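Quinoline 2-oxidoreductase large subunit (Pseudomonas putida, PDB 1T3Q) hydroxylates quinoline at carbon 2, using a molybdenum centre held by molybdopterin cytosine dinucleotide, as a member of the xanthine dehydrogenase family. Local coordinates at the interface of chains A and B. Numbering follows the deposited sequence. Chains: chain A/B, quinoline 2-oxidoreductase large subunit.

The interface of chains A and B. Residues chain A 490, 492-494, 496-498, 530; chain B 230-231, 241-242, 536, 539-540.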
# COMPACT_ATOMS: atom_id res chain seq x y z
N ARG A 490 16.36 -8.79 -12.32
CA ARG A 490 16.33 -10.11 -11.72
C ARG A 490 15.67 -11.06 -12.70
O ARG A 490 14.65 -10.73 -13.30
CB ARG A 490 15.49 -10.12 -10.43
CG ARG A 490 15.29 -11.53 -9.85
CD ARG A 490 14.43 -11.49 -8.59
NE ARG A 490 13.05 -11.13 -8.88
CZ ARG A 490 12.19 -10.66 -7.98
NH1 ARG A 490 12.56 -10.47 -6.72
NH2 ARG A 490 10.95 -10.35 -8.35
N ASP A 492 13.64 -14.14 -12.82
CA ASP A 492 12.88 -14.96 -11.90
C ASP A 492 13.10 -16.44 -12.25
O ASP A 492 13.39 -16.78 -13.39
CB ASP A 492 11.40 -14.55 -11.98
CG ASP A 492 11.20 -13.09 -11.60
OD1 ASP A 492 11.40 -12.76 -10.41
OD2 ASP A 492 10.87 -12.27 -12.48
N PRO A 493 12.98 -17.34 -11.25
CA PRO A 493 13.17 -18.78 -11.42
C PRO A 493 12.52 -19.43 -12.64
O PRO A 493 13.12 -20.29 -13.28
CB PRO A 493 12.63 -19.35 -10.11
CG PRO A 493 12.99 -18.29 -9.12
CD PRO A 493 12.60 -17.02 -9.86
N THR A 494 11.29 -19.03 -12.96
CA THR A 494 10.60 -19.61 -14.10
C THR A 494 11.03 -19.03 -15.44
O THR A 494 10.50 -19.40 -16.49
CB THR A 494 9.07 -19.47 -13.97
OG1 THR A 494 8.71 -18.09 -13.91
CG2 THR A 494 8.59 -20.17 -12.71
N LYS A 496 11.08 -15.61 -16.11
CA LYS A 496 10.49 -14.31 -16.37
C LYS A 496 11.50 -13.27 -15.88
O LYS A 496 12.46 -13.62 -15.20
CB LYS A 496 9.15 -14.18 -15.64
CG LYS A 496 8.10 -15.19 -16.10
CD LYS A 496 7.91 -15.15 -17.61
CE LYS A 496 6.76 -16.03 -18.08
NZ LYS A 496 6.95 -17.47 -17.75
N VAL A 497 11.29 -12.01 -16.23
CA VAL A 497 12.23 -10.96 -15.85
C VAL A 497 11.59 -9.79 -15.10
O VAL A 497 10.57 -9.25 -15.53
CB VAL A 497 12.94 -10.40 -17.11
CG1 VAL A 497 13.96 -9.35 -16.72
CG2 VAL A 497 13.61 -11.54 -17.87
N THR A 498 12.22 -9.39 -14.00
CA THR A 498 11.74 -8.28 -13.18
C THR A 498 12.79 -7.17 -13.20
O THR A 498 13.91 -7.35 -12.74
CB THR A 498 11.51 -8.71 -11.72
OG1 THR A 498 10.54 -9.76 -11.69
CG2 THR A 498 11.00 -7.52 -10.89
N VAL A 530 8.63 -7.34 -16.70
CA VAL A 530 7.81 -6.34 -16.03
C VAL A 530 8.71 -5.22 -15.51
O VAL A 530 9.80 -5.48 -15.00
CB VAL A 530 6.98 -6.91 -14.86
CG1 VAL A 530 7.88 -7.42 -13.74
CG2 VAL A 530 6.06 -5.83 -14.32
N ARG B 230 5.36 -17.30 -3.84
CA ARG B 230 5.23 -16.63 -5.13
C ARG B 230 5.48 -17.60 -6.28
O ARG B 230 4.70 -17.66 -7.24
CB ARG B 230 6.20 -15.46 -5.23
CG ARG B 230 6.17 -14.74 -6.58
CD ARG B 230 7.23 -13.68 -6.62
NE ARG B 230 7.35 -13.03 -7.92
CZ ARG B 230 8.47 -13.03 -8.65
NH1 ARG B 230 8.50 -12.41 -9.82
NH2 ARG B 230 9.54 -13.67 -8.21
N THR B 231 6.56 -18.37 -6.20
CA THR B 231 6.87 -19.31 -7.27
C THR B 231 5.82 -20.41 -7.39
O THR B 231 5.47 -20.83 -8.50
CB THR B 231 8.26 -19.95 -7.06
OG1 THR B 231 9.25 -18.92 -7.05
CG2 THR B 231 8.58 -20.94 -8.18
N GLU B 241 4.93 -15.68 -13.28
CA GLU B 241 5.59 -15.29 -12.04
C GLU B 241 5.96 -13.81 -11.86
O GLU B 241 5.84 -13.28 -10.75
CB GLU B 241 6.85 -16.15 -11.84
CG GLU B 241 7.44 -16.06 -10.44
CD GLU B 241 8.68 -16.93 -10.26
OE1 GLU B 241 9.10 -17.11 -9.10
OE2 GLU B 241 9.24 -17.41 -11.27
N HIS B 242 6.40 -13.15 -12.92
CA HIS B 242 6.78 -11.75 -12.80
C HIS B 242 5.59 -10.83 -12.54
O HIS B 242 5.77 -9.66 -12.20
CB HIS B 242 7.51 -11.29 -14.06
CG HIS B 242 6.72 -11.47 -15.32
ND1 HIS B 242 6.50 -10.45 -16.21
CD2 HIS B 242 6.10 -12.56 -15.83
CE1 HIS B 242 5.76 -10.89 -17.22
NE2 HIS B 242 5.51 -12.17 -17.00
N THR B 536 8.38 -9.51 -2.38
CA THR B 536 9.15 -10.26 -3.38
C THR B 536 9.59 -9.41 -4.56
O THR B 536 10.07 -9.94 -5.57
CB THR B 536 8.34 -11.46 -3.91
OG1 THR B 536 7.08 -11.00 -4.41
CG2 THR B 536 8.10 -12.49 -2.81
N THR B 539 15.15 -9.39 -4.45
CA THR B 539 15.82 -10.50 -3.76
C THR B 539 14.97 -11.76 -3.92
O THR B 539 13.84 -11.68 -4.39
CB THR B 539 16.11 -10.26 -2.24
OG1 THR B 539 14.89 -10.27 -1.49
CG2 THR B 539 16.84 -8.95 -2.03
N TYR B 540 15.52 -12.90 -3.54
CA TYR B 540 14.80 -14.17 -3.64
C TYR B 540 15.44 -15.14 -2.66
O TYR B 540 16.65 -15.31 -2.66
CB TYR B 540 14.90 -14.73 -5.07
CG TYR B 540 14.06 -15.96 -5.31
CD1 TYR B 540 14.44 -17.21 -4.80
CD2 TYR B 540 12.85 -15.88 -6.00
CE1 TYR B 540 13.63 -18.34 -4.97
CE2 TYR B 540 12.04 -16.99 -6.17
CZ TYR B 540 12.43 -18.21 -5.66
OH TYR B 540 11.61 -19.31 -5.81
O HOH W 1 7.95 -9.64 -10.67
O HOH W 2 6.13 -17.88 -14.82
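Two small apolar contacts form the centre of this patch of the two-fold symmetric interface between two large subunits of a xanthine dehydrogenase-family molybdenum hydroxylase, which probably pairs in this way; the turn between strands 486-491 and 497-501 of chain A meets helix 226-237 and the 3-10 helix 241-243 of chain B. In the first, A:Pro493 CG comes over the CE2-CZ side of the B:Tyr540 ring, 3.4 Å from B:Tyr540 CE2. In the second, B:His242 has its CG in the crowded position between backbone N and carbonyl carbon (chi1 57°). The CD2 corner of its ring crosses obliquely over the bent stem of A:Lys496, whose CG lies 3.3 Å from B:His242 CD2, while A:Val530 packs beside the histidine CB.

Between these contacts, B:Glu241, CG anti to the backbone N and extended beyond it, crosses A:Pro493 and caps the turn: its OE2 accepts from the A:Thr494 hydroxyl OG1 at 2.8 Å on the anti lone pair, and from the A:Thr494 backbone N nearly along the C-O axis. Its other oxygen, OE1, accepts from B:Thr231 OG1 at 2.7 Å, which steadies the carboxylate; B:Thr231 OG1 also pairs with B:Tyr540 OH. The CG of B:Glu241 covers one face of the B:Arg230 guanidinium, which cuts across the A:Asp492 carboxylate with planes 69° apart.

A:Asp492 OD1 is met above the carboxylate plane by B:Arg230 NH2 at 3.0 Å and also by A:Arg490 NE. Both arginines form salt bridges with OD1, B:Arg230 through NH1, so two cationic groups, arriving tip to tip, share one oxygen that probably offsets their repulsion. A:Thr498 OG1 donates to the syn lone pair of A:Asp492 OD2 and fixes the carboxylate's rotation. Farther out, A:Arg490, bent at chi3 (69°), grips the B:Thr536 carbonyl O end-on. That oxygen lies in the guanidinium plane, with NH2 nearly along the C=O axis and A:Arg490 NH1 above the carbonyl plane, 2.8 Å from B:Thr536 O. At the rim, water 2 links A:Thr494 OG1 and A:Lys496 NZ to B:Glu241 N.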